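Local coordinates for protein endo-1,4-beta-xylanase (Bacteroides thetaiotaomicron VPI-5482, PDB 3KST) that probably hydrolyses glycosidic bonds in plant polysaccharides such as xylan, as a calcium-binding member of glycoside hydrolase family 43, at residues Y21-P27 and I265-W270; G47-A51 and T76-P82; A70-Y74 and R116-P122; S280-D284 and S296-P302. All coordinates share one frame; numbering follows the deposited sequence.

Contact 1 (Y21-P27 and I265-W270); sequences YLPIADP and IFHAHW
One face of the Tyr21 ring is covered by Trp270, whose CZ3 sits over the ring centre, 3.5 Å above its plane. The two planes meet at an oblique 52°, and the corner of the six-membered ring reaches in until Trp270 CH2 lies 3.3 Å from Tyr21 CE1. With CG of Trp270 anti to the backbone N (chi1 173°), the indole is carried from the loop that follows strand 262-268 across to the tyrosine.

The second flat group, the His267 imidazole, is used at its edge. ND1 accepts the backbone N-H of Asp26 at 3.0 Å in a nearly straight bond (167°), with the donor close to the ring plane. The Asp26 side chain runs beside the imidazole, pointing the same way, and brings OD1 to 3.3 Å from His267 CE1, while its OD2 is hydrogen-bonded to Thr41 OG1. Tyr215 meets the same imidazole with its ring almost parallel.

Asp26 is the predicted proton acceptor of this five-bladed beta-propeller, the fold of family 43, and lies where the chain turns a corner into strand 27-32. Beyond that corner Pro27 fits against strand 262-268: its CB rests 3.7 Å from Ile265 CG1, its CG packs on the Phe266 backbone at CA (3.5 Å), and its CD faces His267 CB. Leu22 CD2 approaches Ile265 CD1 more loosely, at 4.4 Å.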
loop_
_atom_site.group_PDB
_atom_site.type_symbol
_atom_site.label_atom_id
_atom_site.label_comp_id
_atom_site.label_asym_id
_atom_site.label_seq_id
_atom_site.Cartn_x
_atom_site.Cartn_y
_atom_site.Cartn_z
ATOM N N TYR A 21 -4.095 12.177 14.899
ATOM C CA TYR A 21 -4.248 11.098 13.915
ATOM C C TYR A 21 -3.072 11.147 12.979
ATOM O O TYR A 21 -2.332 12.119 12.987
ATOM C CB TYR A 21 -5.508 11.329 13.084
ATOM C CG TYR A 21 -6.704 11.508 13.919
ATOM C CD1 TYR A 21 -7.065 12.779 14.371
ATOM C CD2 TYR A 21 -7.465 10.398 14.340
ATOM C CE1 TYR A 21 -8.154 12.947 15.213
ATOM C CE2 TYR A 21 -8.562 10.563 15.174
ATOM C CZ TYR A 21 -8.911 11.839 15.599
ATOM O OH TYR A 21 -10.007 12.009 16.402
ATOM N N LEU A 22 -2.898 10.104 12.181
ATOM C CA LEU A 22 -1.916 10.121 11.080
ATOM C C LEU A 22 -2.817 10.315 9.842
ATOM O O LEU A 22 -3.434 9.351 9.355
ATOM C CB LEU A 22 -1.084 8.844 11.053
ATOM C CG LEU A 22 -0.097 8.809 9.887
ATOM C CD1 LEU A 22 0.769 10.080 9.843
ATOM C CD2 LEU A 22 0.756 7.565 9.941
ATOM N N PRO A 23 -2.892 11.559 9.323
ATOM C CA PRO A 23 -3.934 11.906 8.384
ATOM C C PRO A 23 -3.723 11.488 6.927
ATOM O O PRO A 23 -3.747 12.338 6.023
ATOM C CB PRO A 23 -4.018 13.424 8.563
ATOM C CG PRO A 23 -2.623 13.818 8.761
ATOM C CD PRO A 23 -2.006 12.731 9.579
ATOM N N ILE A 24 -3.568 10.190 6.701
ATOM C CA ILE A 24 -3.421 9.628 5.328
ATOM C C ILE A 24 -4.305 8.390 5.152
ATOM O O ILE A 24 -4.681 7.724 6.136
ATOM C CB ILE A 24 -1.954 9.217 4.990
ATOM C CG1 ILE A 24 -1.406 8.169 5.999
ATOM C CG2 ILE A 24 -1.035 10.453 4.967
ATOM C CD1 ILE A 24 0.040 7.726 5.783
ATOM N N ALA A 25 -4.623 8.109 3.887
ATOM C CA ALA A 25 -5.287 6.876 3.474
ATOM C C ALA A 25 -4.234 6.040 2.719
ATOM O O ALA A 25 -3.124 6.505 2.427
ATOM C CB ALA A 25 -6.492 7.173 2.583
ATOM N N ASP A 26 -4.603 4.806 2.416
ATOM C CA ASP A 26 -3.785 3.865 1.632
ATOM C C ASP A 26 -2.312 3.824 2.090
ATOM O O ASP A 26 -1.388 3.920 1.241
ATOM C CB ASP A 26 -3.883 4.305 0.160
ATOM C CG ASP A 26 -5.330 4.495 -0.328
ATOM O OD1 ASP A 26 -6.257 3.736 0.096
ATOM O OD2 ASP A 26 -5.549 5.386 -1.182
ATOM N N PRO A 27 -2.079 3.767 3.428
ATOM C CA PRO A 27 -0.732 3.889 3.948
ATOM C C PRO A 27 0.293 2.816 3.584
ATOM O O PRO A 27 -0.041 1.640 3.351
ATOM C CB PRO A 27 -0.968 3.921 5.483
ATOM C CG PRO A 27 -2.119 3.013 5.641
ATOM C CD PRO A 27 -3.012 3.523 4.549
ATOM N N ILE A 265 0.119 -1.541 8.733
ATOM C CA ILE A 265 -0.452 -0.185 8.779
ATOM C C ILE A 265 -1.667 -0.188 7.858
ATOM O O ILE A 265 -1.631 -0.823 6.802
ATOM C CB ILE A 265 0.587 0.921 8.418
ATOM C CG1 ILE A 265 0.027 2.317 8.690
ATOM C CG2 ILE A 265 1.099 0.806 6.980
ATOM C CD1 ILE A 265 1.116 3.407 8.533
ATOM N N PHE A 266 -2.722 0.515 8.237
ATOM C CA PHE A 266 -3.951 0.564 7.441
ATOM C C PHE A 266 -4.744 1.816 7.792
ATOM O O PHE A 266 -4.484 2.425 8.818
ATOM C CB PHE A 266 -4.835 -0.682 7.690
ATOM C CG PHE A 266 -5.292 -0.830 9.122
ATOM C CD1 PHE A 266 -4.470 -1.447 10.059
ATOM C CD2 PHE A 266 -6.518 -0.308 9.543
ATOM C CE1 PHE A 266 -4.867 -1.562 11.401
ATOM C CE2 PHE A 266 -6.953 -0.424 10.884
ATOM C CZ PHE A 266 -6.113 -1.064 11.822
ATOM N N HIS A 267 -5.680 2.178 6.923
ATOM C CA HIS A 267 -6.573 3.303 7.174
ATOM C C HIS A 267 -7.932 2.828 7.677
ATOM O O HIS A 267 -8.278 1.639 7.631
ATOM C CB HIS A 267 -6.718 4.235 5.960
ATOM C CG HIS A 267 -7.542 3.681 4.846
ATOM N ND1 HIS A 267 -7.041 3.516 3.574
ATOM C CD2 HIS A 267 -8.829 3.257 4.799
ATOM C CE1 HIS A 267 -7.984 3.024 2.792
ATOM N NE2 HIS A 267 -9.075 2.845 3.515
ATOM N N ALA A 268 -8.720 3.788 8.133
ATOM C CA ALA A 268 -10.097 3.557 8.535
ATOM C C ALA A 268 -10.860 4.859 8.298
ATOM O O ALA A 268 -10.246 5.915 8.129
ATOM C CB ALA A 268 -10.143 3.165 9.983
ATOM N N HIS A 269 -12.186 4.786 8.253
ATOM C CA HIS A 269 -13.002 5.996 8.168
ATOM C C HIS A 269 -12.724 6.924 9.358
ATOM O O HIS A 269 -12.197 6.473 10.407
ATOM C CB HIS A 269 -14.503 5.683 8.129
ATOM C CG HIS A 269 -14.946 4.960 6.900
ATOM N ND1 HIS A 269 -16.119 4.240 6.840
ATOM C CD2 HIS A 269 -14.350 4.812 5.691
ATOM C CE1 HIS A 269 -16.246 3.709 5.636
ATOM N NE2 HIS A 269 -15.183 4.038 4.917
ATOM N N TRP A 270 -13.004 8.212 9.159
ATOM C CA TRP A 270 -12.868 9.211 10.219
ATOM C C TRP A 270 -13.611 8.772 11.488
ATOM O O TRP A 270 -13.080 8.884 12.585
ATOM C CB TRP A 270 -13.346 10.576 9.744
ATOM C CG TRP A 270 -13.391 11.563 10.809
ATOM C CD1 TRP A 270 -14.505 12.034 11.412
ATOM C CD2 TRP A 270 -12.275 12.152 11.501
ATOM N NE1 TRP A 270 -14.174 12.909 12.402
ATOM C CE2 TRP A 270 -12.810 12.995 12.489
ATOM C CE3 TRP A 270 -10.879 12.065 11.367
ATOM C CZ2 TRP A 270 -12.005 13.746 13.358
ATOM C CZ3 TRP A 270 -10.085 12.797 12.225
ATOM C CH2 TRP A 270 -10.665 13.649 13.208
#

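Contact 2 (G47-A51 and T76-P82); sequences GEGFA and TWGFWAP
Phe50 and Phe79 meet in an offset edge-to-face pair, the edge of Phe79 turned toward the face of Phe50, with planes 75° apart and centroids separated by 5.9 Å. Phe50 also receives Pro82 in a CH-pi contact: Pro82 CB stands 3.7 Å above the ring centroid and only 6° off the normal. The rim of the same ring reaches the backbone, CE1 coming within 3.4 Å of Phe79 C, and the Trp80 backbone lies at its edge. Phe50 is thus wedged between a ring, a proline and the start of a strand.

Phe79 in turn lies against the backbone of Gly49, with its CG 3.7 Å from Gly49 CA. At the exposed end Glu48 CG lies 3.4 Å from Thr76 O, and a bend at chi2 beyond it turns the carboxylate so that OE1 comes near the edge of the Phe79 ring. The polar groups here are joined through water. One molecule donates to Glu48 OE1 (2.7 Å) and accepts from Phe79 N; another donates to both Gly49 O and Phe79 O, bridging the two backbones.

The segments of strands 49-55 and 80-87 pass at 51°, their axes 8.5 Å apart, and belong to different sheets of the propeller, so the aromatic groups fill the interface between blades. Leu68 of strand 60-69 and Leu95 of strand 92-99 contact Phe50, while Tyr97 and Ala99 of strand 92-99 touch Phe79.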
loop_
_atom_site.group_PDB
_atom_site.type_symbol
_atom_site.label_atom_id
_atom_site.label_comp_id
_atom_site.label_asym_id
_atom_site.label_seq_id
_atom_site.Cartn_x
_atom_site.Cartn_y
_atom_site.Cartn_z
ATOM N N GLY A 47 0.359 21.249 -1.681
ATOM C CA GLY A 47 -0.308 20.911 -2.943
ATOM C C GLY A 47 -0.494 19.431 -3.210
ATOM O O GLY A 47 -0.221 18.595 -2.355
ATOM N N GLU A 48 -0.976 19.126 -4.412
ATOM C CA GLU A 48 -1.207 17.747 -4.873
ATOM C C GLU A 48 0.117 16.961 -4.820
ATOM O O GLU A 48 1.208 17.519 -5.049
ATOM C CB GLU A 48 -1.767 17.734 -6.319
ATOM C CG GLU A 48 -3.153 18.390 -6.528
ATOM C CD GLU A 48 -4.349 17.510 -6.180
ATOM O OE1 GLU A 48 -4.254 16.270 -6.232
ATOM O OE2 GLU A 48 -5.432 18.068 -5.889
ATOM N N GLY A 49 0.010 15.674 -4.499
ATOM C CA GLY A 49 1.146 14.775 -4.422
ATOM C C GLY A 49 1.153 13.942 -3.157
ATOM O O GLY A 49 0.121 13.411 -2.775
ATOM N N PHE A 50 2.331 13.764 -2.554
ATOM C CA PHE A 50 2.449 12.934 -1.356
ATOM C C PHE A 50 3.313 13.582 -0.311
ATOM O O PHE A 50 4.341 14.208 -0.640
ATOM C CB PHE A 50 2.982 11.516 -1.653
ATOM C CG PHE A 50 2.223 10.810 -2.737
ATOM C CD1 PHE A 50 0.904 10.399 -2.532
ATOM C CD2 PHE A 50 2.799 10.602 -3.985
ATOM C CE1 PHE A 50 0.172 9.793 -3.526
ATOM C CE2 PHE A 50 2.070 9.981 -4.996
ATOM C CZ PHE A 50 0.751 9.561 -4.752
ATOM N N ALA A 51 2.887 13.425 0.939
ATOM C CA ALA A 51 3.684 13.838 2.087
ATOM C C ALA A 51 4.557 12.669 2.509
ATOM O O ALA A 51 4.360 11.525 2.082
ATOM C CB ALA A 51 2.773 14.250 3.260
ATOM N N THR A 76 -2.329 16.042 -12.518
ATOM C CA THR A 76 -2.680 17.135 -11.628
ATOM C C THR A 76 -3.683 16.782 -10.549
ATOM O O THR A 76 -3.955 17.651 -9.712
ATOM C CB THR A 76 -3.212 18.337 -12.424
ATOM O OG1 THR A 76 -4.460 17.985 -13.027
ATOM C CG2 THR A 76 -2.193 18.744 -13.485
ATOM N N TRP A 77 -4.201 15.549 -10.546
ATOM C CA TRP A 77 -5.216 15.094 -9.582
ATOM C C TRP A 77 -5.107 13.601 -9.354
ATOM O O TRP A 77 -4.427 12.888 -10.109
ATOM C CB TRP A 77 -6.626 15.454 -10.082
ATOM C CG TRP A 77 -7.014 14.793 -11.370
ATOM C CD1 TRP A 77 -6.811 15.275 -12.651
ATOM C CD2 TRP A 77 -7.644 13.512 -11.523
ATOM N NE1 TRP A 77 -7.305 14.380 -13.574
ATOM C CE2 TRP A 77 -7.805 13.288 -12.916
ATOM C CE3 TRP A 77 -8.100 12.527 -10.622
ATOM C CZ2 TRP A 77 -8.399 12.140 -13.419
ATOM C CZ3 TRP A 77 -8.704 11.375 -11.131
ATOM C CH2 TRP A 77 -8.841 11.184 -12.521
ATOM N N GLY A 78 -5.787 13.095 -8.327
ATOM C CA GLY A 78 -5.742 11.665 -8.073
ATOM C C GLY A 78 -4.393 11.062 -7.670
ATOM O O GLY A 78 -4.063 9.953 -8.099
ATOM N N PHE A 79 -3.604 11.793 -6.877
ATOM C CA PHE A 79 -2.342 11.234 -6.320
ATOM C C PHE A 79 -2.709 10.286 -5.178
ATOM O O PHE A 79 -3.019 10.734 -4.055
ATOM C CB PHE A 79 -1.387 12.325 -5.895
ATOM C CG PHE A 79 -0.795 13.038 -7.058
ATOM C CD1 PHE A 79 0.402 12.590 -7.589
ATOM C CD2 PHE A 79 -1.515 14.037 -7.726
ATOM C CE1 PHE A 79 0.960 13.238 -8.705
ATOM C CE2 PHE A 79 -0.978 14.689 -8.834
ATOM C CZ PHE A 79 0.252 14.288 -9.334
ATOM N N TRP A 80 -2.738 8.983 -5.488
ATOM C CA TRP A 80 -3.144 7.924 -4.549
ATOM C C TRP A 80 -2.130 6.788 -4.348
ATOM O O TRP A 80 -1.333 6.452 -5.239
ATOM C CB TRP A 80 -4.421 7.210 -5.032
ATOM C CG TRP A 80 -5.562 8.077 -5.438
ATOM C CD1 TRP A 80 -5.901 9.300 -4.943
ATOM C CD2 TRP A 80 -6.547 7.750 -6.411
ATOM N NE1 TRP A 80 -7.030 9.769 -5.562
ATOM C CE2 TRP A 80 -7.454 8.838 -6.470
ATOM C CE3 TRP A 80 -6.758 6.649 -7.249
ATOM C CZ2 TRP A 80 -8.557 8.856 -7.356
ATOM C CZ3 TRP A 80 -7.851 6.672 -8.139
ATOM C CH2 TRP A 80 -8.742 7.767 -8.164
ATOM N N ALA A 81 -2.227 6.160 -3.179
ATOM C CA ALA A 81 -1.588 4.865 -2.901
ATOM C C ALA A 81 -0.083 4.766 -3.209
ATOM O O ALA A 81 0.362 3.855 -3.922
ATOM C CB ALA A 81 -2.402 3.753 -3.636
ATOM N N PRO A 82 0.720 5.674 -2.619
ATOM C CA PRO A 82 2.157 5.623 -2.817
ATOM C C PRO A 82 2.824 4.478 -2.037
ATOM O O PRO A 82 2.306 4.067 -1.001
ATOM C CB PRO A 82 2.609 6.969 -2.258
ATOM C CG PRO A 82 1.660 7.214 -1.118
ATOM C CD PRO A 82 0.351 6.682 -1.595
HETATM O O HOH W 1 -4.625 13.860 -5.042
HETATM O O HOH W 2 -6.316 18.599 -8.500
HETATM O O HOH W 3 -2.333 12.317 -2.120
#

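Contact 3 (A70-Y74 and R116-P122); sequences ATDSY and RQEVKQP
Tyr74 and Gln117 form the firm part of the contact. The Gln117 side chain, extended beyond CG, delivers OE1 to the backbone N of Tyr74 at 2.8 Å (N-H...O 151°), the donor tilted 30° from the amide carbonyl plane. A second bond, from Gln117 N to Asp72 O (3.0 Å), is straighter at 166°, so one glutamine grips the other loop with both backbone and side chain. Its NE2 is held in turn by the carbonyl of Val105 on strand 102-108.

Farther along, Pro122 CD lies over one face of the Tyr74 ring, 3.9 Å from the centroid and displaced toward the rim, while Lys120 O meets the ring edge near its plane. Both segments are loops of the beta-propeller, and the contact joins the connection entering the sheet of strands 80-87, 92-99 and 102-108 to the one leaving it for strand 129-135. Lys120 is the centre of an inverse gamma turn, and its CG presses on the Ser73 backbone at C (3.5 Å).

The solvent side is held by packing and water, without a direct bond between charged groups. The carboxylate carbon of Asp72, CG, lies 3.6 Å from the methylene CG of Arg116; the carboxylate and guanidinium planes are nearly perpendicular. A bend at chi2 turns the Lys120 chain so that NZ donates to Gln117 O at 2.8 Å, and its ammonium is linked to the Asp72 carboxylate through a water that donates to OD1 and accepts from NZ.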
loop_
_atom_site.group_PDB
_atom_site.type_symbol
_atom_site.label_atom_id
_atom_site.label_comp_id
_atom_site.label_asym_id
_atom_site.label_seq_id
_atom_site.Cartn_x
_atom_site.Cartn_y
_atom_site.Cartn_z
ATOM N N ALA A 70 3.062 17.641 -7.526
ATOM C CA ALA A 70 2.388 17.358 -8.798
ATOM C C ALA A 70 3.156 17.870 -10.018
ATOM O O ALA A 70 3.196 17.183 -11.039
ATOM C CB ALA A 70 1.013 17.925 -8.805
ATOM N N THR A 71 3.770 19.052 -9.910
ATOM C CA THR A 71 4.574 19.633 -11.004
ATOM C C THR A 71 5.751 18.761 -11.467
ATOM O O THR A 71 6.173 18.811 -12.657
ATOM C CB THR A 71 5.054 21.110 -10.722
ATOM O OG1 THR A 71 5.956 21.153 -9.603
ATOM C CG2 THR A 71 3.850 22.059 -10.555
ATOM N N ASP A 72 6.280 17.945 -10.550
ATOM C CA ASP A 72 7.357 16.979 -10.852
ATOM C C ASP A 72 6.860 15.635 -11.341
ATOM O O ASP A 72 7.647 14.696 -11.480
ATOM C CB ASP A 72 8.211 16.753 -9.611
ATOM C CG ASP A 72 8.968 17.956 -9.218
ATOM O OD1 ASP A 72 9.447 18.694 -10.128
ATOM O OD2 ASP A 72 9.086 18.169 -8.001
ATOM N N SER A 73 5.587 15.545 -11.676
ATOM C CA SER A 73 5.006 14.274 -12.061
ATOM C C SER A 73 3.988 14.413 -13.155
ATOM O O SER A 73 3.499 15.494 -13.434
ATOM C CB SER A 73 4.293 13.735 -10.812
ATOM O OG SER A 73 3.442 12.633 -11.081
ATOM N N TYR A 74 3.678 13.276 -13.756
ATOM C CA TYR A 74 2.531 13.114 -14.627
ATOM C C TYR A 74 1.312 13.423 -13.768
ATOM O O TYR A 74 1.288 13.005 -12.631
ATOM C CB TYR A 74 2.408 11.654 -15.046
ATOM C CG TYR A 74 1.164 11.322 -15.806
ATOM C CD1 TYR A 74 1.019 11.693 -17.158
ATOM C CD2 TYR A 74 0.112 10.621 -15.195
ATOM C CE1 TYR A 74 -0.139 11.379 -17.869
ATOM C CE2 TYR A 74 -1.037 10.280 -15.907
ATOM C CZ TYR A 74 -1.173 10.681 -17.228
ATOM O OH TYR A 74 -2.318 10.327 -17.895
ATOM N N ARG A 116 11.012 12.749 -8.043
ATOM C CA ARG A 116 10.674 13.364 -9.316
ATOM C C ARG A 116 10.715 12.380 -10.463
ATOM O O ARG A 116 11.400 11.355 -10.399
ATOM C CB ARG A 116 11.663 14.507 -9.633
ATOM C CG ARG A 116 11.684 15.603 -8.600
ATOM C CD ARG A 116 12.642 16.707 -8.950
ATOM N NE ARG A 116 14.060 16.305 -8.846
ATOM C CZ ARG A 116 15.114 17.104 -9.097
ATOM N NH1 ARG A 116 14.955 18.388 -9.429
ATOM N NH2 ARG A 116 16.357 16.614 -8.994
ATOM N N GLN A 117 9.954 12.714 -11.500
ATOM C CA GLN A 117 10.052 12.037 -12.776
ATOM C C GLN A 117 10.867 12.928 -13.715
ATOM O O GLN A 117 10.633 14.152 -13.774
ATOM C CB GLN A 117 8.692 11.851 -13.402
ATOM C CG GLN A 117 7.743 10.980 -12.604
ATOM C CD GLN A 117 6.524 10.639 -13.417
ATOM O OE1 GLN A 117 5.831 11.533 -13.910
ATOM N NE2 GLN A 117 6.247 9.337 -13.575
ATOM N N GLU A 118 11.807 12.325 -14.440
ATOM C CA GLU A 118 12.575 13.045 -15.483
ATOM C C GLU A 118 11.640 13.389 -16.645
ATOM O O GLU A 118 11.600 14.539 -17.094
ATOM C CB GLU A 118 13.792 12.230 -15.916
ATOM C CG GLU A 118 14.824 12.146 -14.794
ATOM C CD GLU A 118 16.076 11.346 -15.116
ATOM O OE1 GLU A 118 16.039 10.525 -16.042
ATOM O OE2 GLU A 118 17.103 11.515 -14.397
ATOM N N VAL A 119 10.846 12.408 -17.077
ATOM C CA VAL A 119 9.836 12.593 -18.115
ATOM C C VAL A 119 8.512 12.267 -17.418
ATOM O O VAL A 119 8.386 11.194 -16.827
ATOM C CB VAL A 119 10.063 11.694 -19.346
ATOM C CG1 VAL A 119 8.982 11.965 -20.401
ATOM C CG2 VAL A 119 11.443 11.962 -19.954
ATOM N N LYS A 120 7.542 13.171 -17.546
ATOM C CA LYS A 120 6.269 13.107 -16.792
ATOM C C LYS A 120 5.221 12.246 -17.481
ATOM O O LYS A 120 4.238 12.740 -18.049
ATOM C CB LYS A 120 5.755 14.532 -16.477
ATOM C CG LYS A 120 6.572 15.238 -15.364
ATOM C CD LYS A 120 8.022 15.528 -15.700
ATOM C CE LYS A 120 8.679 16.406 -14.638
ATOM N NZ LYS A 120 10.140 16.652 -14.947
ATOM N N GLN A 121 5.465 10.943 -17.448
ATOM C CA GLN A 121 4.576 9.966 -18.055
ATOM C C GLN A 121 4.407 8.763 -17.161
ATOM O O GLN A 121 5.272 8.470 -16.341
ATOM C CB GLN A 121 5.146 9.520 -19.403
ATOM C CG GLN A 121 5.064 10.596 -20.478
ATOM C CD GLN A 121 3.637 11.028 -20.795
ATOM O OE1 GLN A 121 2.732 10.199 -20.877
ATOM N NE2 GLN A 121 3.428 12.323 -20.960
ATOM N N PRO A 122 3.292 8.052 -17.326
ATOM C CA PRO A 122 3.084 6.846 -16.537
ATOM C C PRO A 122 3.900 5.667 -17.108
ATOM O O PRO A 122 4.542 5.785 -18.165
ATOM C CB PRO A 122 1.585 6.615 -16.681
ATOM C CG PRO A 122 1.274 7.119 -17.980
ATOM C CD PRO A 122 2.175 8.275 -18.255
HETATM O O HOH W 4 10.308 18.674 -12.879
#

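Contact 4 (S280-D284 and S296-P302); sequences SYIKD and SGTVIKP
Bends at chi3 (78°) and chi4 (72°) curl Lys283 back over the neighbouring strand, where NZ bonds to Gly297 O at 2.6 Å in the carbonyl plane; the ammonium also forms a salt bridge with Asp241. Along the way Lys283 CG packs 3.7 Å from Val299 CG2. The other branch, Val299 CG1, lies anti to the backbone N and meets Tyr281 CD1 at 3.7 Å.

Ile282 and Ile300 form an antiparallel hydrogen-bonded pair, through Ile300 N to Ile282 O (2.8 Å) and Ile282 N to Ile300 O (3.2 Å), and their side chains run side by side in the same direction. Asp284 and Ser296 are also a hydrogen-bonded pair, though Ser296 N approaches Asp284 O from above the carbonyl plane. The register shifts by two between the pairs, a beta bulge, with the chain turning a corner at Gly297 and Thr298. Water links Asp284 OD2 to Ser296 OG.

The segments belong to the hairpin of strands 279-287 and 293-305. Strand 262-268 flanks 279-287, while 293-305 also pairs with strands 17-19 and 60-69.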
loop_
_atom_site.group_PDB
_atom_site.type_symbol
_atom_site.label_atom_id
_atom_site.label_comp_id
_atom_site.label_asym_id
_atom_site.label_seq_id
_atom_site.Cartn_x
_atom_site.Cartn_y
_atom_site.Cartn_z
ATOM N N SER A 280 -4.809 6.785 9.486
ATOM C CA SER A 280 -4.141 5.497 9.568
ATOM C C SER A 280 -3.793 5.036 10.968
ATOM O O SER A 280 -3.641 5.846 11.877
ATOM C CB SER A 280 -2.938 5.482 8.632
ATOM O OG SER A 280 -3.405 5.458 7.292
ATOM N N TYR A 281 -3.709 3.716 11.094
ATOM C CA TYR A 281 -3.555 2.963 12.356
ATOM C C TYR A 281 -2.620 1.772 12.130
ATOM O O TYR A 281 -2.376 1.373 10.993
ATOM C CB TYR A 281 -4.924 2.448 12.822
ATOM C CG TYR A 281 -5.922 3.556 13.104
ATOM C CD1 TYR A 281 -5.941 4.183 14.343
ATOM C CD2 TYR A 281 -6.815 4.009 12.118
ATOM C CE1 TYR A 281 -6.822 5.219 14.608
ATOM C CE2 TYR A 281 -7.703 5.045 12.355
ATOM C CZ TYR A 281 -7.690 5.663 13.626
ATOM O OH TYR A 281 -8.567 6.680 13.886
ATOM N N ILE A 282 -2.111 1.201 13.218
ATOM C CA ILE A 282 -1.173 0.063 13.155
ATOM C C ILE A 282 -1.571 -1.100 14.091
ATOM O O ILE A 282 -1.887 -0.881 15.254
ATOM C CB ILE A 282 0.242 0.513 13.475
ATOM C CG1 ILE A 282 0.771 1.520 12.432
ATOM C CG2 ILE A 282 1.213 -0.700 13.554
ATOM C CD1 ILE A 282 2.101 2.160 12.851
ATOM N N LYS A 283 -1.543 -2.327 13.558
ATOM C CA LYS A 283 -1.813 -3.562 14.310
ATOM C C LYS A 283 -0.613 -4.483 14.124
ATOM O O LYS A 283 0.310 -4.159 13.369
ATOM C CB LYS A 283 -3.135 -4.195 13.841
ATOM C CG LYS A 283 -4.376 -3.517 14.441
ATOM C CD LYS A 283 -5.723 -4.077 13.896
ATOM C CE LYS A 283 -6.142 -5.404 14.509
ATOM N NZ LYS A 283 -6.620 -5.352 15.939
ATOM N N ASP A 284 -0.608 -5.610 14.828
ATOM C CA ASP A 284 0.435 -6.601 14.666
ATOM C C ASP A 284 0.161 -7.419 13.408
ATOM O O ASP A 284 -0.974 -7.495 12.947
ATOM C CB ASP A 284 0.544 -7.496 15.893
ATOM C CG ASP A 284 0.940 -6.721 17.125
ATOM O OD1 ASP A 284 1.977 -6.026 17.068
ATOM O OD2 ASP A 284 0.222 -6.803 18.124
ATOM N N SER A 296 -3.618 -8.611 13.970
ATOM C CA SER A 296 -4.161 -8.655 15.332
ATOM C C SER A 296 -3.546 -7.633 16.284
ATOM O O SER A 296 -2.705 -6.815 15.910
ATOM C CB SER A 296 -3.924 -10.068 15.889
ATOM O OG SER A 296 -2.543 -10.284 16.054
ATOM N N GLY A 297 -3.987 -7.688 17.537
ATOM C CA GLY A 297 -3.438 -6.841 18.578
ATOM C C GLY A 297 -4.131 -5.520 18.768
ATOM O O GLY A 297 -4.959 -5.076 17.958
ATOM N N THR A 298 -3.788 -4.885 19.884
ATOM C CA THR A 298 -4.329 -3.588 20.240
ATOM C C THR A 298 -3.846 -2.585 19.192
ATOM O O THR A 298 -2.660 -2.556 18.869
ATOM C CB THR A 298 -3.859 -3.127 21.638
ATOM O OG1 THR A 298 -4.081 -4.179 22.604
ATOM C CG2 THR A 298 -4.598 -1.843 22.081
ATOM N N VAL A 299 -4.782 -1.818 18.646
ATOM C CA VAL A 299 -4.479 -0.746 17.684
ATOM C C VAL A 299 -3.586 0.387 18.247
ATOM O O VAL A 299 -3.888 0.946 19.305
ATOM C CB VAL A 299 -5.811 -0.116 17.149
ATOM C CG1 VAL A 299 -5.575 1.209 16.470
ATOM C CG2 VAL A 299 -6.563 -1.087 16.190
ATOM N N ILE A 300 -2.473 0.683 17.560
ATOM C CA ILE A 300 -1.664 1.882 17.865
ATOM C C ILE A 300 -2.380 3.019 17.133
ATOM O O ILE A 300 -2.552 2.937 15.902
ATOM C CB ILE A 300 -0.221 1.804 17.329
ATOM C CG1 ILE A 300 0.558 0.636 17.952
ATOM C CG2 ILE A 300 0.510 3.156 17.548
ATOM C CD1 ILE A 300 1.962 0.458 17.375
ATOM N N LYS A 301 -2.745 4.064 17.878
ATOM C CA LYS A 301 -3.428 5.248 17.351
ATOM C C LYS A 301 -2.345 6.289 17.190
ATOM O O LYS A 301 -2.015 6.966 18.168
ATOM C CB LYS A 301 -4.488 5.751 18.330
ATOM C CG LYS A 301 -5.707 4.864 18.437
ATOM C CD LYS A 301 -6.773 5.538 19.291
ATOM C CE LYS A 301 -8.021 4.692 19.358
ATOM N NZ LYS A 301 -8.960 5.246 20.357
ATOM N N PRO A 302 -1.752 6.407 15.981
ATOM C CA PRO A 302 -0.661 7.375 15.846
ATOM C C PRO A 302 -1.123 8.844 15.873
ATOM O O PRO A 302 -2.298 9.157 15.660
ATOM C CB PRO A 302 -0.046 6.995 14.489
ATOM C CG PRO A 302 -1.227 6.611 13.687
ATOM C CD PRO A 302 -2.117 5.840 14.665
HETATM O O HOH W 5 -7.138 -8.072 16.725
HETATM O O HOH W 6 -1.167 -9.491 18.390
#

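Contacts 1 and 4 are directly joined, their centres 11 Å apart: Phe266 O takes a probable hydrogen bond from Tyr281 N (2.7 Å), and Ser280 OG lies 2.8 Å from Ile24 O. Contact 2 packs directly on contact 1 beside the calcium site, with Asp26 CB 3.9 Å from Ala81 CA. The calcium ion, bound by Glu83 and His251, lies about 6 Å from the side chain of the predicted proton acceptor Asp26 and about 5 Å from that of Ala81. Contact 3 is peripheral, but reaches contact 2 through Glu48 O and Ala70 N (3.1 Å). Contacts 3 and 4 lie on opposite sides of the chain's centre, their own centres about 34 Å apart.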